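Local coordinates for protein-glutamine gamma-glutamyltransferase (PDB 1G0D) that probably acts as a calcium-dependent transglutaminase that joins protein glutamines to lysines or other primary amines, releasing ammonia and cross-linking or aminating its targets, at residues G6-R14 / I42-P51; K53-K64 / G106-P117. All blocks are in the same frame, centred on the assembly; numbering follows the deposited sequence.

Interaction 1: residues G6-R14 / I42-P51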
loop_
_atom_site.group_PDB
_atom_site.type_symbol
_atom_site.label_atom_id
_atom_site.label_comp_id
_atom_site.label_asym_id
_atom_site.label_seq_id
_atom_site.Cartn_x
_atom_site.Cartn_y
_atom_site.Cartn_z
ATOM N N GLY A 6 -14.010 42.048 -27.435
ATOM C CA GLY A 6 -14.411 42.794 -26.183
ATOM C C GLY A 6 -15.675 42.303 -25.497
ATOM O O GLY A 6 -16.097 42.872 -24.479
ATOM N N LEU A 7 -16.261 41.236 -26.030
ATOM C CA LEU A 7 -17.486 40.722 -25.478
ATOM C C LEU A 7 -17.362 39.856 -24.224
ATOM O O LEU A 7 -18.181 39.978 -23.334
ATOM C CB LEU A 7 -18.246 39.977 -26.562
ATOM C CG LEU A 7 -17.385 39.115 -27.476
ATOM C CD1 LEU A 7 -16.788 38.045 -26.677
ATOM C CD2 LEU A 7 -18.194 38.411 -28.498
ATOM N N ILE A 8 -16.334 39.015 -24.123
ATOM C CA ILE A 8 -16.194 38.128 -22.955
ATOM C C ILE A 8 -15.864 38.838 -21.655
ATOM O O ILE A 8 -14.825 39.467 -21.522
ATOM C CB ILE A 8 -15.122 37.049 -23.182
ATOM C CG1 ILE A 8 -15.136 36.603 -24.644
ATOM C CG2 ILE A 8 -15.401 35.874 -22.284
ATOM C CD1 ILE A 8 -14.306 35.400 -24.982
ATOM N N VAL A 9 -16.746 38.740 -20.679
ATOM C CA VAL A 9 -16.487 39.416 -19.443
ATOM C C VAL A 9 -15.852 38.471 -18.424
ATOM O O VAL A 9 -15.035 38.897 -17.604
ATOM C CB VAL A 9 -17.769 40.005 -18.870
ATOM C CG1 VAL A 9 -17.459 40.599 -17.549
ATOM C CG2 VAL A 9 -18.323 41.084 -19.817
ATOM N N ASP A 10 -16.233 37.203 -18.456
ATOM C CA ASP A 10 -15.618 36.209 -17.576
ATOM C C ASP A 10 -16.052 34.806 -17.920
ATOM O O ASP A 10 -17.205 34.574 -18.228
ATOM C CB ASP A 10 -15.855 36.505 -16.077
ATOM C CG ASP A 10 -17.295 36.346 -15.649
ATOM O OD1 ASP A 10 -17.749 35.198 -15.433
ATOM O OD2 ASP A 10 -17.972 37.384 -15.500
ATOM N N VAL A 11 -15.095 33.895 -17.958
ATOM C CA VAL A 11 -15.397 32.527 -18.232
ATOM C C VAL A 11 -15.741 31.880 -16.877
ATOM O O VAL A 11 -15.167 32.254 -15.847
ATOM C CB VAL A 11 -14.204 31.854 -18.876
ATOM C CG1 VAL A 11 -14.517 30.425 -19.151
ATOM C CG2 VAL A 11 -13.871 32.553 -20.180
ATOM N N ASN A 12 -16.715 30.967 -16.869
ATOM C CA ASN A 12 -17.170 30.305 -15.647
ATOM C C ASN A 12 -17.107 28.809 -15.832
ATOM O O ASN A 12 -17.842 28.280 -16.668
ATOM C CB ASN A 12 -18.592 30.686 -15.371
ATOM C CG ASN A 12 -18.953 30.512 -13.932
ATOM O OD1 ASN A 12 -18.471 29.587 -13.247
ATOM N ND2 ASN A 12 -19.809 31.406 -13.437
ATOM N N GLY A 13 -16.238 28.144 -15.054
ATOM C CA GLY A 13 -16.034 26.710 -15.165
ATOM C C GLY A 13 -17.082 25.861 -14.493
ATOM O O GLY A 13 -17.100 24.658 -14.646
ATOM N N ARG A 14 -17.962 26.504 -13.747
ATOM C CA ARG A 14 -19.008 25.813 -13.023
ATOM C C ARG A 14 -18.419 24.575 -12.334
ATOM O O ARG A 14 -18.854 23.455 -12.579
ATOM C CB ARG A 14 -20.135 25.443 -13.993
ATOM C CG ARG A 14 -20.469 26.554 -15.047
ATOM C CD ARG A 14 -21.785 26.353 -15.838
ATOM N NE ARG A 14 -22.359 25.013 -15.691
ATOM C CZ ARG A 14 -23.388 24.729 -14.903
ATOM N NH1 ARG A 14 -23.981 25.671 -14.174
ATOM N NH2 ARG A 14 -23.810 23.490 -14.813
ATOM N N ILE A 42 -19.091 24.746 -19.192
ATOM C CA ILE A 42 -18.629 25.995 -18.621
ATOM C C ILE A 42 -19.362 27.082 -19.378
ATOM O O ILE A 42 -19.956 26.799 -20.409
ATOM C CB ILE A 42 -17.075 26.124 -18.803
ATOM C CG1 ILE A 42 -16.710 26.232 -20.289
ATOM C CG2 ILE A 42 -16.359 24.851 -18.207
ATOM C CD1 ILE A 42 -15.330 26.851 -20.565
ATOM N N THR A 43 -19.343 28.313 -18.889
ATOM C CA THR A 43 -20.033 29.395 -19.592
ATOM C C THR A 43 -19.155 30.604 -19.874
ATOM O O THR A 43 -18.225 30.881 -19.142
ATOM C CB THR A 43 -21.209 29.921 -18.797
ATOM O OG1 THR A 43 -20.850 29.991 -17.406
ATOM C CG2 THR A 43 -22.405 29.033 -18.993
ATOM N N LEU A 44 -19.472 31.310 -20.942
ATOM C CA LEU A 44 -18.777 32.519 -21.332
ATOM C C LEU A 44 -19.784 33.611 -21.048
ATOM O O LEU A 44 -20.784 33.691 -21.773
ATOM C CB LEU A 44 -18.577 32.579 -22.832
ATOM C CG LEU A 44 -17.435 32.013 -23.621
ATOM C CD1 LEU A 44 -17.168 32.917 -24.795
ATOM C CD2 LEU A 44 -16.244 31.889 -22.747
ATOM N N GLN A 45 -19.574 34.436 -20.018
ATOM C CA GLN A 45 -20.506 35.545 -19.780
ATOM C C GLN A 45 -20.103 36.674 -20.709
ATOM O O GLN A 45 -19.006 37.205 -20.609
ATOM C CB GLN A 45 -20.456 36.039 -18.346
ATOM C CG GLN A 45 -21.812 36.510 -17.878
ATOM C CD GLN A 45 -21.772 37.891 -17.235
ATOM O OE1 GLN A 45 -21.370 38.026 -16.074
ATOM N NE2 GLN A 45 -22.196 38.930 -17.985
ATOM N N CYS A 46 -20.989 37.022 -21.629
ATOM C CA CYS A 46 -20.723 38.075 -22.597
ATOM C C CYS A 46 -21.373 39.434 -22.280
ATOM O O CYS A 46 -22.343 39.536 -21.520
ATOM C CB CYS A 46 -21.125 37.597 -23.989
ATOM S SG CYS A 46 -20.182 36.149 -24.541
ATOM N N SER A 47 -20.797 40.483 -22.863
ATOM C CA SER A 47 -21.266 41.836 -22.640
ATOM C C SER A 47 -22.287 42.141 -23.712
ATOM O O SER A 47 -23.169 42.976 -23.519
ATOM C CB SER A 47 -20.100 42.829 -22.687
ATOM O OG SER A 47 -19.499 42.845 -23.963
ATOM N N ASP A 48 -22.162 41.484 -24.857
ATOM C CA ASP A 48 -23.156 41.671 -25.892
ATOM C C ASP A 48 -23.331 40.504 -26.855
ATOM O O ASP A 48 -24.093 39.594 -26.550
ATOM C CB ASP A 48 -22.989 43.035 -26.614
ATOM C CG ASP A 48 -21.885 43.055 -27.670
ATOM O OD1 ASP A 48 -22.154 43.568 -28.789
ATOM O OD2 ASP A 48 -20.754 42.585 -27.389
ATOM N N SER A 49 -22.628 40.462 -27.974
ATOM C CA SER A 49 -22.881 39.380 -28.911
ATOM C C SER A 49 -21.747 39.065 -29.839
ATOM O O SER A 49 -20.944 39.933 -30.192
ATOM C CB SER A 49 -24.078 39.731 -29.777
ATOM O OG SER A 49 -25.225 38.999 -29.405
ATOM N N LEU A 50 -21.712 37.817 -30.276
ATOM C CA LEU A 50 -20.667 37.414 -31.181
ATOM C C LEU A 50 -20.836 38.228 -32.456
ATOM O O LEU A 50 -21.834 38.102 -33.174
ATOM C CB LEU A 50 -20.740 35.902 -31.457
ATOM C CG LEU A 50 -19.558 35.054 -30.963
ATOM C CD1 LEU A 50 -19.374 33.866 -31.888
ATOM C CD2 LEU A 50 -18.276 35.883 -30.904
ATOM N N PRO A 51 -19.860 39.097 -32.740
ATOM C CA PRO A 51 -19.932 39.922 -33.949
ATOM C C PRO A 51 -20.264 39.037 -35.149
ATOM O O PRO A 51 -19.529 38.108 -35.460
ATOM C CB PRO A 51 -18.547 40.536 -34.036
ATOM C CG PRO A 51 -18.064 40.570 -32.611
ATOM C CD PRO A 51 -18.625 39.343 -31.973
#

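Interaction 2: residues K53-K64 / G106-P117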
loop_
_atom_site.group_PDB
_atom_site.type_symbol
_atom_site.label_atom_id
_atom_site.label_comp_id
_atom_site.label_asym_id
_atom_site.label_seq_id
_atom_site.Cartn_x
_atom_site.Cartn_y
_atom_site.Cartn_z
ATOM N N LYS A 53 -19.989 37.772 -38.363
ATOM C CA LYS A 53 -19.224 36.697 -38.971
ATOM C C LYS A 53 -18.079 36.185 -38.090
ATOM O O LYS A 53 -17.096 35.620 -38.575
ATOM C CB LYS A 53 -18.710 37.148 -40.339
ATOM C CG LYS A 53 -19.828 37.400 -41.376
ATOM C CD LYS A 53 -19.295 38.084 -42.659
ATOM C CE LYS A 53 -20.379 38.299 -43.726
ATOM N NZ LYS A 53 -19.770 38.658 -45.041
ATOM N N HIS A 54 -18.242 36.364 -36.783
ATOM C CA HIS A 54 -17.259 35.933 -35.798
ATOM C C HIS A 54 -17.679 34.612 -35.149
ATOM O O HIS A 54 -18.851 34.405 -34.847
ATOM C CB HIS A 54 -17.114 37.002 -34.723
ATOM C CG HIS A 54 -16.334 38.189 -35.174
ATOM N ND1 HIS A 54 -15.996 38.395 -36.493
ATOM C CD2 HIS A 54 -15.785 39.210 -34.478
ATOM C CE1 HIS A 54 -15.268 39.495 -36.591
ATOM N NE2 HIS A 54 -15.126 40.007 -35.383
ATOM N N HIS A 55 -16.723 33.724 -34.911
ATOM C CA HIS A 55 -17.063 32.451 -34.317
ATOM C C HIS A 55 -16.089 32.094 -33.215
ATOM O O HIS A 55 -15.037 32.683 -33.132
ATOM C CB HIS A 55 -17.071 31.379 -35.409
ATOM C CG HIS A 55 -15.708 30.906 -35.811
ATOM N ND1 HIS A 55 -14.772 31.735 -36.387
ATOM C CD2 HIS A 55 -15.103 29.702 -35.677
ATOM C CE1 HIS A 55 -13.650 31.068 -36.585
ATOM N NE2 HIS A 55 -13.824 29.830 -36.162
ATOM N N LEU A 56 -16.450 31.140 -32.355
ATOM C CA LEU A 56 -15.554 30.714 -31.263
ATOM C C LEU A 56 -14.606 29.586 -31.706
ATOM O O LEU A 56 -14.941 28.745 -32.552
ATOM C CB LEU A 56 -16.339 30.248 -30.007
ATOM C CG LEU A 56 -17.178 31.224 -29.169
ATOM C CD1 LEU A 56 -17.645 30.576 -27.870
ATOM C CD2 LEU A 56 -16.369 32.452 -28.895
ATOM N N GLU A 57 -13.420 29.593 -31.098
ATOM C CA GLU A 57 -12.361 28.633 -31.356
ATOM C C GLU A 57 -11.809 28.210 -29.993
ATOM O O GLU A 57 -11.639 29.039 -29.095
ATOM C CB GLU A 57 -11.272 29.303 -32.175
ATOM C CG GLU A 57 -10.476 28.359 -32.984
ATOM C CD GLU A 57 -11.252 27.899 -34.178
ATOM O OE1 GLU A 57 -11.477 28.727 -35.078
ATOM O OE2 GLU A 57 -11.649 26.713 -34.217
ATOM N N LEU A 58 -11.535 26.922 -29.825
ATOM C CA LEU A 58 -11.015 26.445 -28.536
ATOM C C LEU A 58 -9.728 25.644 -28.660
ATOM O O LEU A 58 -9.658 24.675 -29.419
ATOM C CB LEU A 58 -12.058 25.564 -27.824
ATOM C CG LEU A 58 -12.976 26.217 -26.785
ATOM C CD1 LEU A 58 -13.856 27.210 -27.509
ATOM C CD2 LEU A 58 -13.822 25.179 -26.050
ATOM N N VAL A 59 -8.705 26.048 -27.917
ATOM C CA VAL A 59 -7.471 25.287 -27.933
ATOM C C VAL A 59 -6.966 25.034 -26.520
ATOM O O VAL A 59 -6.996 25.915 -25.661
ATOM C CB VAL A 59 -6.398 25.949 -28.826
ATOM C CG1 VAL A 59 -6.719 27.372 -29.018
ATOM C CG2 VAL A 59 -5.015 25.739 -28.252
ATOM N N LEU A 60 -6.527 23.798 -26.300
ATOM C CA LEU A 60 -6.036 23.348 -25.017
ATOM C C LEU A 60 -4.521 23.329 -24.924
ATOM O O LEU A 60 -3.843 23.031 -25.890
ATOM C CB LEU A 60 -6.557 21.945 -24.772
ATOM C CG LEU A 60 -8.053 21.706 -24.589
ATOM C CD1 LEU A 60 -8.350 20.255 -24.832
ATOM C CD2 LEU A 60 -8.453 22.073 -23.177
ATOM N N HIS A 61 -3.982 23.628 -23.751
ATOM C CA HIS A 61 -2.526 23.624 -23.564
ATOM C C HIS A 61 -2.164 22.777 -22.361
ATOM O O HIS A 61 -2.740 22.912 -21.277
ATOM C CB HIS A 61 -1.971 25.040 -23.357
ATOM C CG HIS A 61 -2.383 26.008 -24.419
ATOM N ND1 HIS A 61 -1.649 26.201 -25.570
ATOM C CD2 HIS A 61 -3.497 26.770 -24.553
ATOM C CE1 HIS A 61 -2.293 27.030 -26.370
ATOM N NE2 HIS A 61 -3.418 27.391 -25.775
ATOM N N LEU A 62 -1.193 21.903 -22.577
ATOM C CA LEU A 62 -0.696 20.988 -21.553
ATOM C C LEU A 62 0.831 21.162 -21.417
ATOM O O LEU A 62 1.535 21.311 -22.420
ATOM C CB LEU A 62 -1.009 19.532 -21.962
ATOM C CG LEU A 62 -1.953 18.634 -21.143
ATOM C CD1 LEU A 62 -1.643 17.192 -21.459
ATOM C CD2 LEU A 62 -1.812 18.882 -19.651
ATOM N N GLY A 63 1.343 21.149 -20.191
ATOM C CA GLY A 63 2.776 21.267 -20.020
ATOM C C GLY A 63 3.190 22.663 -19.681
ATOM O O GLY A 63 2.590 23.620 -20.180
ATOM N N LYS A 64 4.225 22.761 -18.844
ATOM C CA LYS A 64 4.767 24.046 -18.362
ATOM C C LYS A 64 5.347 24.885 -19.474
ATOM O O LYS A 64 5.606 26.059 -19.285
ATOM C CB LYS A 64 5.851 23.832 -17.295
ATOM C CG LYS A 64 5.329 23.803 -15.838
ATOM C CD LYS A 64 4.296 22.652 -15.602
ATOM C CE LYS A 64 4.796 21.526 -14.662
ATOM N NZ LYS A 64 4.281 20.174 -15.096
ATOM N N GLY A 106 -3.861 15.555 -16.539
ATOM C CA GLY A 106 -2.936 16.640 -16.317
ATOM C C GLY A 106 -3.629 17.941 -16.055
ATOM O O GLY A 106 -4.859 17.987 -15.957
ATOM N N HIS A 107 -2.843 19.002 -15.931
ATOM C CA HIS A 107 -3.391 20.325 -15.683
ATOM C C HIS A 107 -3.442 21.079 -16.985
ATOM O O HIS A 107 -2.414 21.525 -17.459
ATOM C CB HIS A 107 -2.503 21.078 -14.706
ATOM C CG HIS A 107 -3.118 22.331 -14.175
ATOM N ND1 HIS A 107 -2.374 23.434 -13.829
ATOM C CD2 HIS A 107 -4.410 22.662 -13.953
ATOM C CE1 HIS A 107 -3.180 24.392 -13.422
ATOM N NE2 HIS A 107 -4.420 23.950 -13.486
ATOM N N TYR A 108 -4.639 21.223 -17.545
ATOM C CA TYR A 108 -4.833 21.901 -18.815
ATOM C C TYR A 108 -5.116 23.368 -18.619
ATOM O O TYR A 108 -5.598 23.769 -17.570
ATOM C CB TYR A 108 -6.031 21.303 -19.545
ATOM C CG TYR A 108 -5.810 19.923 -20.106
ATOM C CD1 TYR A 108 -5.947 18.793 -19.292
ATOM C CD2 TYR A 108 -5.509 19.736 -21.451
ATOM C CE1 TYR A 108 -5.801 17.496 -19.801
ATOM C CE2 TYR A 108 -5.358 18.445 -21.975
ATOM C CZ TYR A 108 -5.513 17.326 -21.133
ATOM O OH TYR A 108 -5.412 16.036 -21.616
ATOM N N ARG A 109 -4.826 24.175 -19.632
ATOM C CA ARG A 109 -5.135 25.591 -19.546
ATOM C C ARG A 109 -5.918 25.816 -20.802
ATOM O O ARG A 109 -5.435 25.527 -21.884
ATOM C CB ARG A 109 -3.874 26.460 -19.521
ATOM C CG ARG A 109 -3.562 27.071 -18.101
ATOM C CD ARG A 109 -2.412 26.349 -17.308
ATOM N NE ARG A 109 -1.251 26.076 -18.170
ATOM C CZ ARG A 109 -0.507 24.963 -18.154
ATOM N NH1 ARG A 109 -0.773 23.977 -17.299
ATOM N NH2 ARG A 109 0.464 24.808 -19.054
ATOM N N LEU A 110 -7.146 26.305 -20.649
ATOM C CA LEU A 110 -8.054 26.527 -21.774
ATOM C C LEU A 110 -8.108 27.920 -22.343
ATOM O O LEU A 110 -8.438 28.881 -21.645
ATOM C CB LEU A 110 -9.491 26.150 -21.389
ATOM C CG LEU A 110 -10.451 25.507 -22.412
ATOM C CD1 LEU A 110 -11.747 26.256 -22.449
ATOM C CD2 LEU A 110 -9.858 25.493 -23.762
ATOM N N ALA A 111 -7.849 28.003 -23.641
ATOM C CA ALA A 111 -7.892 29.264 -24.336
ATOM C C ALA A 111 -9.088 29.343 -25.289
ATOM O O ALA A 111 -9.090 28.686 -26.329
ATOM C CB ALA A 111 -6.612 29.459 -25.107
ATOM N N VAL A 112 -10.114 30.121 -24.944
ATOM C CA VAL A 112 -11.259 30.295 -25.850
ATOM C C VAL A 112 -10.988 31.553 -26.747
ATOM O O VAL A 112 -10.871 32.691 -26.247
ATOM C CB VAL A 112 -12.607 30.435 -25.023
ATOM C CG1 VAL A 112 -13.791 30.773 -25.945
ATOM C CG2 VAL A 112 -12.880 29.133 -24.266
ATOM N N LEU A 113 -10.837 31.338 -28.057
ATOM C CA LEU A 113 -10.576 32.437 -28.992
ATOM C C LEU A 113 -11.801 32.853 -29.786
ATOM O O LEU A 113 -12.524 32.003 -30.295
ATOM C CB LEU A 113 -9.542 32.052 -30.039
ATOM C CG LEU A 113 -8.053 31.823 -29.853
ATOM C CD1 LEU A 113 -7.513 32.256 -28.509
ATOM C CD2 LEU A 113 -7.868 30.353 -30.070
ATOM N N VAL A 114 -12.025 34.160 -29.901
ATOM C CA VAL A 114 -13.114 34.693 -30.723
ATOM C C VAL A 114 -12.416 35.182 -31.983
ATOM O O VAL A 114 -11.465 35.945 -31.899
ATOM C CB VAL A 114 -13.829 35.908 -30.053
ATOM C CG1 VAL A 114 -14.894 36.467 -31.016
ATOM C CG2 VAL A 114 -14.470 35.478 -28.726
ATOM N N MET A 115 -12.869 34.760 -33.155
ATOM C CA MET A 115 -12.188 35.198 -34.354
ATOM C C MET A 115 -12.968 35.724 -35.510
ATOM O O MET A 115 -14.119 35.341 -35.742
ATOM C CB MET A 115 -11.352 34.083 -34.892
ATOM C CG MET A 115 -10.266 33.715 -33.983
ATOM S SD MET A 115 -9.892 32.045 -34.266
ATOM C CE MET A 115 -10.534 31.807 -36.003
ATOM N N SER A 116 -12.275 36.572 -36.266
ATOM C CA SER A 116 -12.778 37.199 -37.476
ATOM C C SER A 116 -13.036 36.089 -38.495
ATOM O O SER A 116 -12.413 35.041 -38.431
ATOM C CB SER A 116 -11.711 38.144 -38.006
ATOM O OG SER A 116 -12.176 38.882 -39.118
ATOM N N PRO A 117 -13.957 36.298 -39.447
ATOM C CA PRO A 117 -14.220 35.249 -40.441
ATOM C C PRO A 117 -13.075 35.000 -41.424
ATOM O O PRO A 117 -13.127 34.045 -42.200
ATOM C CB PRO A 117 -15.477 35.738 -41.166
ATOM C CG PRO A 117 -15.435 37.203 -41.022
ATOM C CD PRO A 117 -14.813 37.475 -39.662
HETATM O O HOH W 1 0.876 21.165 -17.155
#

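Interaction 1: residues G6-R14 / I42-P51
Val11 spreads its two methyls over two neighbours of strand 42-46: with chi1 at 180°, CG1 stands anti to the backbone N and reaches Ile42 CD1 at 3.9 Å, while CG2, beside that N, lies along Leu44, 3.6 Å from its CD2. The other branch of Leu44 meets Ile8, CD1 to CD1 at 3.8 Å. Further on, Leu7 holds CG between its backbone N and carbonyl carbon; with chi1 41° and chi2 65°, its CD2 touches Leu50 CD2 at 3.5 Å and also Pro51 CD. The polar side chains Asp10, Asn12, Gln45 and Thr43 occupy the opposite face, where Asn12 CB packs against Thr43 OG1. Between the faces, paired backbone bonds join Asn12 and Thr43, each 2.7 Å from N to O. The ladder then slips by one residue: Val9 N donates to Gln45 O at 2.7 Å, whereas Gln45 N donates to Asp10 O at 3.0 Å, and Val9 has the near-helical backbone usual at the first position of a classic bulge. The Asn12 end closes with an Asx turn, its OD1 accepting from Arg14 N. Ile8 and Val11 also touch Ala125, on the second sheet of the domain. The result is an edge strand paired antiparallel to its inner neighbour, with a classic beta bulge, in the immunoglobulin-like N-terminal beta-sandwich of transglutaminases.

Interaction 2: residues K53-K64 / G106-P117
Leu58 and Val112 pack side by side midway along a long antiparallel strand pair, part of one sheet of the N-terminal beta-sandwich. Eight backbone bonds join the hydrogen-bonded pairs His55-Met115, Glu57-Leu113, Val59-Ala111 and His61-Arg109. The Leu58 face is the buried one, apolar apart from Tyr108: Leu58 CG sits 3.9 Å from Val112 CG2, Leu60 CD2 meets Leu110 CD2 at 3.7 Å, and Leu56 crosses Val114. Leu56 and Leu58 continue onto strand 92-98 of the facing sheet. Leu62 lays CG over one face of the Tyr108 ring, 3.7 Å from its centroid, a CH-pi contact. The reverse face is more open. There Val59 CG1 still presses on Leu113 CD2 at 3.4 Å, but Glu57, Met115, His55 and His61 are partly exposed. Glu57, bent at chi2 (75°), accepts from His55 NE2 at 2.8 Å, a bent bond that meets OE1 from above the carboxylate plane, while OE2 forms a salt bridge with Lys74. Met115 CE touches both, 3.3 Å from His55 CE1 and 3.4 Å from Glu57 OE1. Arg109 curls back alongside the end of strand 55-62, its guanidinium face over His61 O, and NH2 gives Gly63 O a weak hydrogen bond of 2.7 Å.

Interactions 1 and 2 belong to the two facing sheets of one N-terminal beta-sandwich, strand 40-46 being followed in the chain by strand 55-62. Interaction 1 lies at a sheet margin, with 8-12 outermost, and is irregular and partly exposed on its polar side. Interaction 2 pairs two inner strands in an unbroken register and buries more surface, 1210 against 770 Å². They meet in the shared core: Leu50, in the loop after strand 40-46, packs on Val114 and on the backbone of His55, Ile8 on Val114, and Leu44 on Leu56. A backbone ladder runs through both; interaction 2 adds a histidine-carboxylate bond and a CH-pi contact, interaction 1 an Asx turn and an N-terminal end held by Glu123.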